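Local structure of 3-hydroxyadipyl-CoA dehydrogenase (Escherichia coli, 3MOG) at residues A404-V409 with R458-L463. The protein oxidises (3S)-3-hydroxyadipyl-CoA to 3-oxoadipyl-CoA with NAD+ as the hydride acceptor, a step in phenylacetate degradation. Numbering follows the deposited sequence.
Sequences ALQKGV and RPCSLL
Gln406, in the last turn of helix 390-406, reaches across to the first turn of helix 461-473 and carries most of this contact. Its CB lies 4.1 Å from CB of Leu462. Gln406 CG stands anti to the backbone N (chi1 -163°), and with the next torsion also anti (chi2 168°) the chain runs out straight, sliding past Leu462, whose own side chain points back the opposite way. Gln406 CD then sits 3.7 Å from Leu462 CB, and the amide meets the start of the helix with both of its heteroatoms. Gln406 OE1 accepts a weak, bent hydrogen bond from Leu462 N at 3.2 Å (N-H...O 136°), an amide of the first helical turn, where the helix dipole would probably favour an acceptor. Gln406 NE2 gives a straighter hydrogen bond to Ser461 OG at 3.0 Å, with the hydroxyl close to the amide plane. That hydroxyl is also hydrogen-bonded to NE2 of His451 of the second subunit, so the glutamine belongs to a polar chain that crosses the trimer interface; Glu208 of that subunit packs on Gln406. An alanine in place of Gln406 would remove both hydrogen bonds and the CD contact with Leu462, and would probably loosen the hold on the start of helix 461-473. Beside the amide, Leu405 and Leu462 cross obliquely, methyl to methyl, with Leu405 CD2 and Leu462 CD2 3.8 Å apart. Further back along helix 390-406, Asn399 hydrogen-bonds Arg458 O and the N of Cys460, the N-cap residue. Helix 390-406 stops in a Schellman motif, Gly408 taking the left-handed C-prime position. The whole is a helix C-terminus joined to a helix N-terminus by a side-chain amide, within the helical C-terminal domain of the 3-hydroxyacyl-CoA dehydrogenase family.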
ATOM      1  N   ALA C 404       1.557 -18.100  -6.746  1.00 37.29           N
ATOM      2  CA  ALA C 404       0.652 -18.982  -6.035  1.00 42.81           C
ATOM      3  C   ALA C 404       1.323 -20.332  -5.770  1.00 44.13           C
ATOM      4  O   ALA C 404       1.169 -20.890  -4.677  1.00 43.54           O
ATOM      5  CB  ALA C 404      -0.654 -19.160  -6.815  1.00 42.44           C
ATOM      6  N   LEU C 405       2.078 -20.832  -6.755  1.00 44.17           N
ATOM      7  CA  LEU C 405       2.795 -22.119  -6.627  1.00 42.91           C
ATOM      8  C   LEU C 405       3.880 -22.022  -5.576  1.00 44.82           C
ATOM      9  O   LEU C 405       4.016 -22.904  -4.740  1.00 54.74           O
ATOM     10  CB  LEU C 405       3.385 -22.566  -7.965  1.00 39.94           C
ATOM     11  CG  LEU C 405       4.264 -23.827  -8.006  1.00 49.65           C
ATOM     12  CD1 LEU C 405       3.518 -25.058  -7.480  1.00 51.46           C
ATOM     13  CD2 LEU C 405       4.767 -24.070  -9.438  1.00 49.47           C
ATOM     14  N   GLN C 406       4.614 -20.915  -5.598  1.00 46.90           N
ATOM     15  CA  GLN C 406       5.680 -20.668  -4.640  1.00 47.09           C
ATOM     16  C   GLN C 406       5.180 -20.559  -3.196  1.00 47.65           C
ATOM     17  O   GLN C 406       5.845 -21.016  -2.260  1.00 43.42           O
ATOM     18  CB  GLN C 406       6.447 -19.407  -5.026  1.00 47.02           C
ATOM     19  CG  GLN C 406       7.788 -19.311  -4.335  1.00 54.49           C
ATOM     20  CD  GLN C 406       8.675 -18.240  -4.917  1.00 63.92           C
ATOM     21  OE1 GLN C 406       8.196 -17.234  -5.450  1.00 56.43           O
ATOM     22  NE2 GLN C 406       9.985 -18.454  -4.824  1.00 62.40           N
ATOM     23  N   LYS C 407       4.014 -19.948  -3.019  1.00 48.36           N
ATOM     24  CA  LYS C 407       3.439 -19.794  -1.685  1.00 46.46           C
ATOM     25  C   LYS C 407       2.629 -21.015  -1.234  1.00 37.42           C
ATOM     26  O   LYS C 407       1.965 -20.977  -0.203  1.00 41.52           O
ATOM     27  CB  LYS C 407       2.583 -18.521  -1.594  1.00 48.02           C
ATOM     28  CG  LYS C 407       3.271 -17.240  -1.995  1.00 43.45           C
ATOM     29  CD  LYS C 407       4.480 -16.952  -1.165  1.00 53.51           C
ATOM     30  CE  LYS C 407       5.036 -15.583  -1.501  1.00 50.99           C
ATOM     31  NZ  LYS C 407       3.985 -14.527  -1.377  1.00 55.35           N
ATOM     32  N   GLY C 408       2.672 -22.081  -2.022  1.00 44.11           N
ATOM     33  CA  GLY C 408       2.051 -23.348  -1.653  1.00 45.45           C
ATOM     34  C   GLY C 408       0.537 -23.342  -1.679  1.00 45.17           C
ATOM     35  O   GLY C 408      -0.086 -24.133  -0.982  1.00 46.55           O
ATOM     36  N   VAL C 409      -0.053 -22.452  -2.480  1.00 47.81           N
ATOM     37  CA  VAL C 409      -1.513 -22.400  -2.646  1.00 47.67           C
ATOM     38  C   VAL C 409      -2.069 -23.711  -3.209  1.00 49.41           C
ATOM     39  O   VAL C 409      -3.097 -24.182  -2.740  1.00 44.82           O
ATOM     40  CB  VAL C 409      -1.961 -21.207  -3.523  1.00 45.09           C
ATOM     41  CG1 VAL C 409      -3.481 -21.178  -3.688  1.00 50.02           C
ATOM     42  CG2 VAL C 409      -1.497 -19.900  -2.905  1.00 46.62           C
ATOM     43  N   ARG C 458       7.020  -6.629 -10.760  1.00 46.25           N
ATOM     44  CA  ARG C 458       8.105  -7.474 -10.262  0.50 45.41           C
ATOM     45  C   ARG C 458       7.961  -8.926 -10.742  1.00 42.92           C
ATOM     46  O   ARG C 458       6.883  -9.521 -10.636  1.00 50.70           O
ATOM     47  CB  ARG C 458       8.242  -7.394  -8.728  0.50 43.16           C
ATOM     48  CG  ARG C 458       7.121  -8.062  -7.886  0.50 42.79           C
ATOM     49  CD  ARG C 458       7.452  -9.495  -7.493  0.50 42.15           C
ATOM     50  NE  ARG C 458       6.337 -10.159  -6.821  0.50 42.07           N
ATOM     51  CZ  ARG C 458       5.338 -10.754  -7.460  0.50 34.89           C
ATOM     52  NH1 ARG C 458       5.319 -10.750  -8.782  0.50 27.28           N
ATOM     53  NH2 ARG C 458       4.355 -11.333  -6.783  0.50 33.18           N
ATOM     54  N   PRO C 459       9.041  -9.486 -11.315  1.00 42.32           N
ATOM     55  CA  PRO C 459       9.111 -10.928 -11.543  1.00 39.77           C
ATOM     56  C   PRO C 459       9.133 -11.615 -10.182  1.00 41.83           C
ATOM     57  O   PRO C 459       9.859 -11.158  -9.270  1.00 37.18           O
ATOM     58  CB  PRO C 459      10.485 -11.108 -12.168  1.00 41.37           C
ATOM     59  CG  PRO C 459      10.845  -9.773 -12.721  1.00 45.94           C
ATOM     60  CD  PRO C 459      10.245  -8.789 -11.803  1.00 41.12           C
ATOM     61  N   CYS C 460       8.335 -12.663 -10.002  1.00 39.05           N
ATOM     62  CA  CYS C 460       8.327 -13.309  -8.690  1.00 44.35           C
ATOM     63  C   CYS C 460       9.565 -14.197  -8.535  1.00 42.30           C
ATOM     64  O   CYS C 460      10.208 -14.547  -9.523  1.00 42.59           O
ATOM     65  CB  CYS C 460       7.016 -14.060  -8.405  1.00 43.72           C
ATOM     66  SG  CYS C 460       6.875 -15.597  -9.250  1.00 51.47           S
ATOM     67  N   SER C 461       9.894 -14.554  -7.298  1.00 39.97           N
ATOM     68  CA  SER C 461      11.142 -15.265  -7.016  1.00 40.71           C
ATOM     69  C   SER C 461      11.253 -16.603  -7.789  1.00 41.78           C
ATOM     70  O   SER C 461      12.332 -16.936  -8.306  1.00 41.55           O
ATOM     71  CB  SER C 461      11.334 -15.399  -5.498  1.00 35.53           C
ATOM     72  OG  SER C 461      12.210 -16.460  -5.167  1.00 42.06           O
ATOM     73  N   LEU C 462      10.129 -17.311  -7.943  1.00 45.24           N
ATOM     74  CA  LEU C 462      10.093 -18.578  -8.712  1.00 45.27           C
ATOM     75  C   LEU C 462      10.288 -18.389 -10.220  1.00 43.06           C
ATOM     76  O   LEU C 462      10.812 -19.280 -10.901  1.00 47.52           O
ATOM     77  CB  LEU C 462       8.799 -19.373  -8.432  1.00 44.46           C
ATOM     78  CG  LEU C 462       8.676 -20.788  -9.022  1.00 44.86           C
ATOM     79  CD1 LEU C 462       9.800 -21.700  -8.507  1.00 41.26           C
ATOM     80  CD2 LEU C 462       7.308 -21.389  -8.708  1.00 44.15           C
ATOM     81  N   LEU C 463       9.863 -17.241 -10.748  1.00 39.52           N
ATOM     82  CA  LEU C 463      10.146 -16.925 -12.137  1.00 42.14           C
ATOM     83  C   LEU C 463      11.643 -16.780 -12.363  1.00 41.07           C
ATOM     84  O   LEU C 463      12.172 -17.407 -13.290  1.00 41.53           O
ATOM     85  CB  LEU C 463       9.375 -15.696 -12.644  1.00 42.13           C
ATOM     86  CG  LEU C 463       9.594 -15.217 -14.090  1.00 44.26           C
ATOM     87  CD1 LEU C 463       9.280 -16.270 -15.143  1.00 41.21           C
ATOM     88  CD2 LEU C 463       8.780 -13.965 -14.371  1.00 39.41           C
TER